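PDB 2WNR: exosome complex component Rrp42 from Methanothermobacter thermautotrophicus, which is probably a non-catalytic subunit of the archaeal RNA-degrading exosome, contributing to the structuring of the Rrp41 active site. Local coordinates for residues 17-21 with 22-26; 98-101 with 102-106; 207-211 with 212-216; 251-254 with 255-259. All blocks are in the same frame, centred on the assembly; numbering follows the deposited sequence.

Interaction 1 of 4, residues 17-21 with 22-26; sequences TDLIN and NKERI
With chi1 at -160°, Leu19 turns its CG away from its own backbone N and brings both methyl branches against the chain that leaves the helix; Glu24, with chi1 at 59°, holds its CG between its own N and carbonyl carbon, facing Leu19. The two side chains cross at about a right angle, Leu19 CG lying 3.8 Å from Glu24 CG. The CD1 branch of Leu19 stays over the aliphatic part of the glutamate, whereas CD2 reaches further along the chain, to 3.4 Å from Ile26 N and 4.1 Å from Ile26 CG1. These contacts flank a Schellman motif that ends helix 11-21. Lys23, at a positive phi of 72°, is its C-prime residue. The main closure is a nearly straight bond from Glu24 N to Leu19 O, 3.0 Å long, with the donor above the carbonyl plane; inside it, Lys23 N makes a weak bond to Ile20 O at 3.2 Å. Asn22, the first residue to leave helical geometry, still donates from its N to Asp18 O at 3.1 Å. On the buried flank, Ile20 places CG1 3.5 Å from Glu24 O and rests against Val206 and Ile201 of the neighbouring sheet. The polar ends turn to the rest of the chain: Asn21 OD1 accepts from Asn203 N, and Lys23 NZ forms a salt bridge with Glu204. Arg25 leaves its backbone directed away from the helix; its NH2 donates to the carbonyl oxygens of Leu207 and Ser30, and its NH1 forms a salt bridge with Glu213.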
loop_
_atom_site.group_PDB
_atom_site.type_symbol
_atom_site.label_atom_id
_atom_site.label_comp_id
_atom_site.label_asym_id
_atom_site.label_seq_id
_atom_site.Cartn_x
_atom_site.Cartn_y
_atom_site.Cartn_z
ATOM N N THR A 17 -37.747 -4.925 20.067
ATOM C CA THR A 17 -38.654 -5.369 19.011
ATOM C C THR A 17 -40.121 -5.273 19.433
ATOM O O THR A 17 -40.942 -4.716 18.699
ATOM C CB THR A 17 -38.268 -6.771 18.480
ATOM O OG1 THR A 17 -37.173 -6.629 17.567
ATOM C CG2 THR A 17 -39.426 -7.451 17.752
ATOM N N ASP A 18 -40.437 -5.796 20.618
ATOM C CA ASP A 18 -41.793 -5.729 21.168
ATOM C C ASP A 18 -42.298 -4.289 21.246
ATOM O O ASP A 18 -43.459 -4.012 20.950
ATOM C CB ASP A 18 -41.852 -6.397 22.547
ATOM C CG ASP A 18 -41.931 -7.920 22.465
ATOM O OD1 ASP A 18 -42.551 -8.532 23.368
ATOM O OD2 ASP A 18 -41.379 -8.505 21.503
ATOM N N LEU A 19 -41.405 -3.385 21.631
ATOM C CA LEU A 19 -41.693 -1.960 21.719
ATOM C C LEU A 19 -42.107 -1.379 20.358
ATOM O O LEU A 19 -43.165 -0.751 20.241
ATOM C CB LEU A 19 -40.456 -1.240 22.257
ATOM C CG LEU A 19 -40.528 0.149 22.889
ATOM C CD1 LEU A 19 -40.905 0.095 24.365
ATOM C CD2 LEU A 19 -39.171 0.789 22.723
ATOM N N ILE A 20 -41.274 -1.603 19.338
ATOM C CA ILE A 20 -41.521 -1.097 17.985
ATOM C C ILE A 20 -42.709 -1.768 17.297
ATOM O O ILE A 20 -43.363 -1.141 16.464
ATOM C CB ILE A 20 -40.255 -1.187 17.103
ATOM C CG1 ILE A 20 -39.274 -0.081 17.489
ATOM C CG2 ILE A 20 -40.604 -1.059 15.622
ATOM C CD1 ILE A 20 -37.846 -0.369 17.127
ATOM N N ASN A 21 -42.986 -3.027 17.646
ATOM C CA ASN A 21 -44.176 -3.729 17.139
ATOM C C ASN A 21 -45.460 -3.177 17.742
ATOM O O ASN A 21 -46.530 -3.283 17.145
ATOM C CB ASN A 21 -44.086 -5.244 17.361
ATOM C CG ASN A 21 -43.221 -5.948 16.315
ATOM O OD1 ASN A 21 -42.910 -5.392 15.256
ATOM N ND2 ASN A 21 -42.831 -7.183 16.615
ATOM N N ASN A 22 -45.342 -2.591 18.930
ATOM C CA ASN A 22 -46.464 -1.899 19.556
ATOM C C ASN A 22 -46.339 -0.377 19.394
ATOM O O ASN A 22 -46.876 0.400 20.192
ATOM C CB ASN A 22 -46.630 -2.314 21.023
ATOM C CG ASN A 22 -48.086 -2.287 21.475
ATOM O OD1 ASN A 22 -48.962 -2.880 20.839
ATOM N ND2 ASN A 22 -48.348 -1.601 22.583
ATOM N N LYS A 23 -45.607 0.016 18.350
ATOM C CA LYS A 23 -45.577 1.383 17.810
ATOM C C LYS A 23 -44.868 2.466 18.629
ATOM O O LYS A 23 -45.214 3.642 18.519
ATOM C CB LYS A 23 -46.985 1.853 17.402
ATOM C CG LYS A 23 -47.347 1.548 15.954
ATOM C CD LYS A 23 -47.855 0.125 15.775
ATOM C CE LYS A 23 -47.962 -0.232 14.304
ATOM N NZ LYS A 23 -48.495 -1.608 14.117
ATOM N N GLU A 24 -43.869 2.086 19.421
ATOM C CA GLU A 24 -43.078 3.087 20.147
ATOM C C GLU A 24 -41.581 2.793 20.153
ATOM O O GLU A 24 -41.157 1.658 19.944
ATOM C CB GLU A 24 -43.628 3.361 21.563
ATOM C CG GLU A 24 -43.704 2.161 22.501
ATOM C CD GLU A 24 -44.681 2.390 23.635
ATOM O OE1 GLU A 24 -44.236 2.573 24.791
ATOM O OE2 GLU A 24 -45.899 2.407 23.365
ATOM N N ARG A 25 -40.787 3.830 20.390
ATOM C CA ARG A 25 -39.342 3.702 20.365
ATOM C C ARG A 25 -38.741 4.081 21.704
ATOM O O ARG A 25 -39.369 4.777 22.496
ATOM C CB ARG A 25 -38.746 4.557 19.245
ATOM C CG ARG A 25 -39.218 4.139 17.877
ATOM C CD ARG A 25 -38.137 4.358 16.877
ATOM N NE ARG A 25 -38.432 5.450 15.962
ATOM C CZ ARG A 25 -37.581 5.910 15.050
ATOM N NH1 ARG A 25 -36.364 5.389 14.933
ATOM N NH2 ARG A 25 -37.949 6.903 14.256
ATOM N N ILE A 26 -37.522 3.612 21.947
ATOM C CA ILE A 26 -36.821 3.873 23.199
ATOM C C ILE A 26 -36.799 5.360 23.573
ATOM O O ILE A 26 -37.132 5.725 24.707
ATOM C CB ILE A 26 -35.402 3.229 23.190
ATOM C CG1 ILE A 26 -35.416 1.912 23.982
ATOM C CG2 ILE A 26 -34.317 4.193 23.712
ATOM C CD1 ILE A 26 -35.720 2.060 25.489
#

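Interaction 2 of 4, residues 98-101 with 102-106; sequences GPPD and ERSVE
The carboxylate of Asp101 turns one oxygen to the helix backbone and the other to Arg103. At chi1 74° its CG stands between its own N and carbonyl carbon, folded over the first turn of helix 102-117, where Asp101 is the N-cap. OD1 accepts from Ser104 N at 2.9 Å, the donor lying 37° out of the carboxylate plane. OD2 sits at the edge of the Arg103 guanidinium, near its plane, but the two flat groups are turned 50° from each other, and the hydrogen bond of this salt bridge, from NH2 to OD2, is weak at 3.4 Å; Arg103 NH2 also donates to Thr94 O. The Asp101 main chain starts the helical bonding, its O taking an almost straight bond from Val105 N at 3.0 Å. Beside the cap, Pro100 directs CB at the helix, 3.7 Å from Ser104 OG and 4.2 Å from Val105 CG2. Replacing Asp101 by a leucine would be likely to leave Ser104 N without its capping acceptor and Arg103 without this anionic partner. A carboxylate set against the N-terminal end of a helix and beside a guanidinium would be expected to favour its ionised form.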
loop_
_atom_site.group_PDB
_atom_site.type_symbol
_atom_site.label_atom_id
_atom_site.label_comp_id
_atom_site.label_asym_id
_atom_site.label_seq_id
_atom_site.Cartn_x
_atom_site.Cartn_y
_atom_site.Cartn_z
ATOM N N GLY A 98 -6.791 3.372 9.438
ATOM C CA GLY A 98 -6.314 2.808 8.180
ATOM C C GLY A 98 -7.225 3.243 7.054
ATOM O O GLY A 98 -8.173 4.008 7.278
ATOM N N PRO A 99 -6.945 2.772 5.826
ATOM C CA PRO A 99 -7.736 3.182 4.670
ATOM C C PRO A 99 -9.185 2.697 4.813
ATOM O O PRO A 99 -9.433 1.764 5.604
ATOM C CB PRO A 99 -7.024 2.490 3.503
ATOM C CG PRO A 99 -6.249 1.378 4.106
ATOM C CD PRO A 99 -5.860 1.840 5.463
ATOM N N PRO A 100 -10.135 3.321 4.073
ATOM C CA PRO A 100 -11.579 3.040 4.186
ATOM C C PRO A 100 -11.975 1.562 4.053
ATOM O O PRO A 100 -11.703 0.943 3.031
ATOM C CB PRO A 100 -12.187 3.844 3.039
ATOM C CG PRO A 100 -11.193 4.949 2.747
ATOM C CD PRO A 100 -9.846 4.329 3.034
ATOM N N ASP A 101 -12.605 1.011 5.099
ATOM C CA ASP A 101 -13.147 -0.346 5.081
ATOM C C ASP A 101 -14.456 -0.463 4.284
ATOM O O ASP A 101 -14.940 0.512 3.720
ATOM C CB ASP A 101 -13.347 -0.845 6.519
ATOM C CG ASP A 101 -14.544 -0.192 7.225
ATOM O OD1 ASP A 101 -14.995 0.912 6.827
ATOM O OD2 ASP A 101 -15.037 -0.797 8.202
ATOM N N GLU A 102 -15.013 -1.670 4.234
ATOM C CA GLU A 102 -16.300 -1.942 3.588
ATOM C C GLU A 102 -17.336 -0.879 3.894
ATOM O O GLU A 102 -17.966 -0.312 3.005
ATOM C CB GLU A 102 -16.867 -3.221 4.162
ATOM C CG GLU A 102 -16.468 -4.479 3.497
ATOM C CD GLU A 102 -17.125 -5.670 4.164
ATOM O OE1 GLU A 102 -17.616 -5.531 5.315
ATOM O OE2 GLU A 102 -17.152 -6.747 3.535
ATOM N N ARG A 103 -17.515 -0.652 5.191
ATOM C CA ARG A 103 -18.546 0.192 5.754
ATOM C C ARG A 103 -18.390 1.624 5.276
ATOM O O ARG A 103 -19.372 2.252 4.922
ATOM C CB ARG A 103 -18.438 0.099 7.260
ATOM C CG ARG A 103 -19.550 0.679 8.077
ATOM C CD ARG A 103 -19.437 0.106 9.521
ATOM N NE ARG A 103 -18.034 -0.099 9.926
ATOM C CZ ARG A 103 -17.608 -0.404 11.153
ATOM N NH1 ARG A 103 -18.458 -0.551 12.171
ATOM N NH2 ARG A 103 -16.307 -0.555 11.360
ATOM N N SER A 104 -17.159 2.123 5.247
ATOM C CA SER A 104 -16.871 3.472 4.768
ATOM C C SER A 104 -17.158 3.593 3.282
ATOM O O SER A 104 -17.854 4.505 2.851
ATOM C CB SER A 104 -15.414 3.818 5.020
ATOM O OG SER A 104 -15.185 5.186 4.770
ATOM N N VAL A 105 -16.608 2.659 2.514
ATOM C CA VAL A 105 -16.799 2.574 1.075
ATOM C C VAL A 105 -18.275 2.578 0.683
ATOM O O VAL A 105 -18.678 3.287 -0.251
ATOM C CB VAL A 105 -16.100 1.319 0.507
ATOM C CG1 VAL A 105 -16.537 1.049 -0.929
ATOM C CG2 VAL A 105 -14.570 1.474 0.604
ATOM N N GLU A 106 -19.084 1.804 1.402
ATOM C CA GLU A 106 -20.506 1.765 1.098
ATOM C C GLU A 106 -21.158 3.119 1.329
ATOM O O GLU A 106 -21.785 3.681 0.417
ATOM C CB GLU A 106 -21.231 0.714 1.921
ATOM C CG GLU A 106 -22.696 0.631 1.518
ATOM C CD GLU A 106 -23.534 -0.106 2.517
ATOM O OE1 GLU A 106 -23.137 -0.155 3.699
ATOM O OE2 GLU A 106 -24.597 -0.631 2.117
#

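Interaction 3 of 4, residues 207-211 with 212-216; sequences LDPSL and EEEDI
Ser210 and Glu213 form a capping box at the start of the short helix 211-214, the side chain of each bonding to the backbone N of the other. The tight side of the contact centres on Glu213, whose chain, extended beyond CG, runs back past Ser210. Its OE1 accepts from Ser210 N at 2.8 Å, approached on the anti side with the donor 33° out of the carboxylate plane. The return half is weaker: Ser210 OG, brought over the helix end by a chi1 of 56°, takes a weak bond from Glu213 N at 3.4 Å. Ser210 O adds a nearly straight bond from Glu214 N, 2.8 Å long. The buried Glu213 carboxylate has a further partner in Arg25, which forms a salt bridge to OE1 from the loop after helix 11-21. Without this carboxylate, as with an alanine here, Ser210 N is likely to lose its acceptor and Arg25 a buried counter-charge. Next to the box, the Pro209 ring packs on the aliphatic part of Glu214, CG to CG at 3.9 Å, while the far end of Glu214 accepts from Tyr146 OH and from Asn149 N. The other side of the turn is looser. Leu211 packs on Tyr146 and Asp147, with a basic side chain of another protein chain also near. Glu212, exposed to solvent and bent at chi2, folds back toward Leu211, its OE1 coming no nearer to Leu211 N than 3.7 Å. Asp215 is likewise exposed, and it is held here through the main chain, Asp215 N donating to Leu211 O at 3.1 Å.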
loop_
_atom_site.group_PDB
_atom_site.type_symbol
_atom_site.label_atom_id
_atom_site.label_comp_id
_atom_site.label_asym_id
_atom_site.label_seq_id
_atom_site.Cartn_x
_atom_site.Cartn_y
_atom_site.Cartn_z
ATOM N N LEU A 207 -38.050 5.004 10.600
ATOM C CA LEU A 207 -37.254 6.010 9.914
ATOM C C LEU A 207 -36.178 6.560 10.839
ATOM O O LEU A 207 -36.448 6.838 12.005
ATOM C CB LEU A 207 -38.153 7.138 9.388
ATOM C CG LEU A 207 -37.557 8.423 8.802
ATOM C CD1 LEU A 207 -36.813 8.157 7.498
ATOM C CD2 LEU A 207 -38.668 9.443 8.582
ATOM N N ASP A 208 -34.965 6.696 10.301
ATOM C CA ASP A 208 -33.832 7.320 10.985
ATOM C C ASP A 208 -33.488 6.581 12.287
ATOM O O ASP A 208 -33.870 7.013 13.385
ATOM C CB ASP A 208 -34.113 8.813 11.197
ATOM C CG ASP A 208 -33.046 9.504 12.000
ATOM O OD1 ASP A 208 -31.861 9.217 11.767
ATOM O OD2 ASP A 208 -33.392 10.334 12.870
ATOM N N PRO A 209 -32.783 5.439 12.167
ATOM C CA PRO A 209 -32.520 4.586 13.328
ATOM C C PRO A 209 -31.406 5.083 14.230
ATOM O O PRO A 209 -30.424 5.642 13.760
ATOM C CB PRO A 209 -32.124 3.250 12.698
ATOM C CG PRO A 209 -31.606 3.597 11.372
ATOM C CD PRO A 209 -32.347 4.804 10.911
ATOM N N SER A 210 -31.570 4.865 15.526
ATOM C CA SER A 210 -30.550 5.217 16.516
ATOM C C SER A 210 -29.515 4.111 16.571
ATOM O O SER A 210 -29.709 3.055 15.966
ATOM C CB SER A 210 -31.199 5.380 17.879
ATOM O OG SER A 210 -31.893 4.202 18.223
ATOM N N LEU A 211 -28.414 4.352 17.278
ATOM C CA LEU A 211 -27.376 3.336 17.447
ATOM C C LEU A 211 -27.979 2.067 18.041
ATOM O O LEU A 211 -27.697 0.967 17.579
ATOM C CB LEU A 211 -26.247 3.849 18.341
ATOM C CG LEU A 211 -24.991 2.977 18.403
ATOM C CD1 LEU A 211 -24.123 3.194 17.168
ATOM C CD2 LEU A 211 -24.196 3.257 19.661
ATOM N N GLU A 212 -28.828 2.239 19.053
ATOM C CA GLU A 212 -29.488 1.131 19.728
ATOM C C GLU A 212 -30.295 0.293 18.734
ATOM O O GLU A 212 -30.316 -0.941 18.822
ATOM C CB GLU A 212 -30.386 1.654 20.861
ATOM C CG GLU A 212 -29.636 2.185 22.097
ATOM C CD GLU A 212 -28.832 3.471 21.843
ATOM O OE1 GLU A 212 -29.130 4.209 20.866
ATOM O OE2 GLU A 212 -27.896 3.741 22.631
ATOM N N GLU A 213 -30.937 0.972 17.787
ATOM C CA GLU A 213 -31.776 0.323 16.778
ATOM C C GLU A 213 -30.948 -0.330 15.671
ATOM O O GLU A 213 -31.281 -1.428 15.222
ATOM C CB GLU A 213 -32.782 1.319 16.197
ATOM C CG GLU A 213 -33.885 1.688 17.183
ATOM C CD GLU A 213 -34.609 2.980 16.849
ATOM O OE1 GLU A 213 -34.128 3.747 15.985
ATOM O OE2 GLU A 213 -35.662 3.231 17.472
ATOM N N GLU A 214 -29.871 0.334 15.246
ATOM C CA GLU A 214 -28.953 -0.229 14.249
ATOM C C GLU A 214 -28.274 -1.524 14.713
ATOM O O GLU A 214 -27.951 -2.385 13.901
ATOM C CB GLU A 214 -27.909 0.799 13.813
ATOM C CG GLU A 214 -28.466 1.896 12.925
ATOM C CD GLU A 214 -27.417 2.516 12.020
ATOM O OE1 GLU A 214 -26.529 3.218 12.533
ATOM O OE2 GLU A 214 -27.487 2.310 10.786
ATOM N N ASP A 215 -28.076 -1.666 16.017
ATOM C CA ASP A 215 -27.492 -2.874 16.589
ATOM C C ASP A 215 -28.351 -4.113 16.365
ATOM O O ASP A 215 -27.825 -5.224 16.298
ATOM C CB ASP A 215 -27.284 -2.700 18.097
ATOM C CG ASP A 215 -25.854 -2.373 18.461
ATOM O OD1 ASP A 215 -25.184 -1.653 17.682
ATOM O OD2 ASP A 215 -25.410 -2.831 19.546
ATOM N N ILE A 216 -29.668 -3.922 16.263
ATOM C CA ILE A 216 -30.606 -5.040 16.326
ATOM C C ILE A 216 -31.507 -5.201 15.105
ATOM O O ILE A 216 -32.279 -6.173 15.033
ATOM C CB ILE A 216 -31.507 -4.945 17.572
ATOM C CG1 ILE A 216 -32.427 -3.728 17.466
ATOM C CG2 ILE A 216 -30.658 -4.940 18.844
ATOM C CD1 ILE A 216 -33.826 -4.011 17.886
#

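Interaction 4 of 4, residues 251-254 with 255-259; sequences VSIA and VEKVP
Val251 and Val255 lie side by side on one face of the long helix 244-268, one helical turn apart and pointing the same way. Two side-by-side pairs mark the contact, one apolar and one between Ile253 and the aliphatic part of Lys257. Val251 CG1 is 4.0 Å from Val255 CG2, on a face that also meets apolar side chains of another protein chain of the assembly. In the second pair Ile253 CG2 lies 3.7 Å from Lys257 CG; Lys257 then bends at chi2 (-76°) and sends NZ off to a weak bond with His32 O. Ile253 packs on Phe198 of strand 193-201, Val251 on Ile223, and Ala254 and Val258 span strands 193-201 and 219-226, so the helix packs across the sheet. The backbone bonds are of two sorts, i to i+4 and i to i+3. Val255 N to Val251 O, at 2.8 Å, is of the first sort and nearly straight. Ile253 O is bifurcated: it accepts the i to i+4 bond from Lys257 N at 2.9 Å and an i to i+3 bond from Glu256 N at 2.8 Å, the latter from above the carbonyl plane. The i to i+4 bonding continues with Val258 N to Ala254 O at 3.0 Å. At the kink that follows, Pro259 N makes no bond to the turn before, and Pro259 CD lies 4.5 Å from Ala254 O.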
loop_
_atom_site.group_PDB
_atom_site.type_symbol
_atom_site.label_atom_id
_atom_site.label_comp_id
_atom_site.label_asym_id
_atom_site.label_seq_id
_atom_site.Cartn_x
_atom_site.Cartn_y
_atom_site.Cartn_z
ATOM N N VAL A 251 -40.442 3.666 0.298
ATOM C CA VAL A 251 -40.560 4.653 -0.773
ATOM C C VAL A 251 -41.635 5.675 -0.407
ATOM O O VAL A 251 -41.364 6.878 -0.350
ATOM C CB VAL A 251 -40.880 3.991 -2.139
ATOM C CG1 VAL A 251 -41.322 5.037 -3.167
ATOM C CG2 VAL A 251 -39.670 3.198 -2.636
ATOM N N SER A 252 -42.836 5.181 -0.124
ATOM C CA SER A 252 -43.970 6.035 0.216
ATOM C C SER A 252 -43.595 7.098 1.253
ATOM O O SER A 252 -43.713 8.294 0.976
ATOM C CB SER A 252 -45.165 5.193 0.684
ATOM O OG SER A 252 -46.297 6.004 0.935
ATOM N N ILE A 253 -43.123 6.668 2.425
ATOM C CA ILE A 253 -42.680 7.612 3.458
ATOM C C ILE A 253 -41.587 8.541 2.925
ATOM O O ILE A 253 -41.724 9.762 3.012
ATOM C CB ILE A 253 -42.227 6.929 4.794
ATOM C CG1 ILE A 253 -43.424 6.347 5.554
ATOM C CG2 ILE A 253 -41.552 7.918 5.701
ATOM C CD1 ILE A 253 -43.421 4.849 5.630
ATOM N N ALA A 254 -40.526 7.969 2.358
ATOM C CA ALA A 254 -39.400 8.768 1.863
ATOM C C ALA A 254 -39.863 9.913 0.954
ATOM O O ALA A 254 -39.421 11.056 1.110
ATOM C CB ALA A 254 -38.367 7.889 1.160
ATOM N N VAL A 255 -40.782 9.608 0.038
ATOM C CA VAL A 255 -41.311 10.599 -0.902
ATOM C C VAL A 255 -42.128 11.730 -0.225
ATOM O O VAL A 255 -42.230 12.835 -0.764
ATOM C CB VAL A 255 -42.076 9.896 -2.065
ATOM C CG1 VAL A 255 -42.797 10.892 -2.967
ATOM C CG2 VAL A 255 -41.102 9.065 -2.889
ATOM N N GLU A 256 -42.684 11.469 0.957
ATOM C CA GLU A 256 -43.417 12.509 1.687
ATOM C C GLU A 256 -42.571 13.222 2.749
ATOM O O GLU A 256 -42.937 14.293 3.217
ATOM C CB GLU A 256 -44.716 11.963 2.294
ATOM C CG GLU A 256 -44.524 10.972 3.445
ATOM C CD GLU A 256 -45.799 10.736 4.243
ATOM O OE1 GLU A 256 -46.777 10.200 3.671
ATOM O OE2 GLU A 256 -45.810 11.085 5.445
ATOM N N LYS A 257 -41.442 12.625 3.115
ATOM C CA LYS A 257 -40.513 13.235 4.068
ATOM C C LYS A 257 -39.472 14.155 3.416
ATOM O O LYS A 257 -39.230 15.251 3.907
ATOM C CB LYS A 257 -39.819 12.163 4.924
ATOM C CG LYS A 257 -40.718 11.523 5.985
ATOM C CD LYS A 257 -40.926 12.455 7.168
ATOM C CE LYS A 257 -42.093 12.021 8.024
ATOM N NZ LYS A 257 -42.158 12.858 9.245
ATOM N N VAL A 258 -38.860 13.718 2.319
ATOM C CA VAL A 258 -37.774 14.485 1.685
ATOM C C VAL A 258 -38.115 15.956 1.371
ATOM O O VAL A 258 -37.284 16.832 1.617
ATOM C CB VAL A 258 -37.178 13.753 0.451
ATOM C CG1 VAL A 258 -36.246 14.660 -0.332
ATOM C CG2 VAL A 258 -36.456 12.495 0.889
ATOM N N PRO A 259 -39.319 16.238 0.826
ATOM C CA PRO A 259 -39.707 17.644 0.633
ATOM C C PRO A 259 -39.717 18.467 1.928
ATOM O O PRO A 259 -39.493 19.678 1.885
ATOM C CB PRO A 259 -41.128 17.549 0.052
ATOM C CG PRO A 259 -41.557 16.133 0.271
ATOM C CD PRO A 259 -40.302 15.329 0.216
#

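Overall arrangement
From the N terminus, the four contacts follow one another in series, each local to its own turn, and none nests within or crosses another. Interaction 1 closes the end of helix 11-21, and interaction 2 opens helix 102-117 after the loop from strand 80-87; their centres lie about 32 Å apart. Interaction 3 turns the chain from strand 204-207 into helix 211-214. It touches interaction 1 through Arg25, tying the loop after helix 11-21 to the end of strand 204-207 and to helix 211-214. Interaction 4, on helix 244-268, also meets interaction 3, where Leu207 packs on Lys257. Interaction 2 touches none of the others; its nearest is interaction 3, about 8 Å away between nearest atoms.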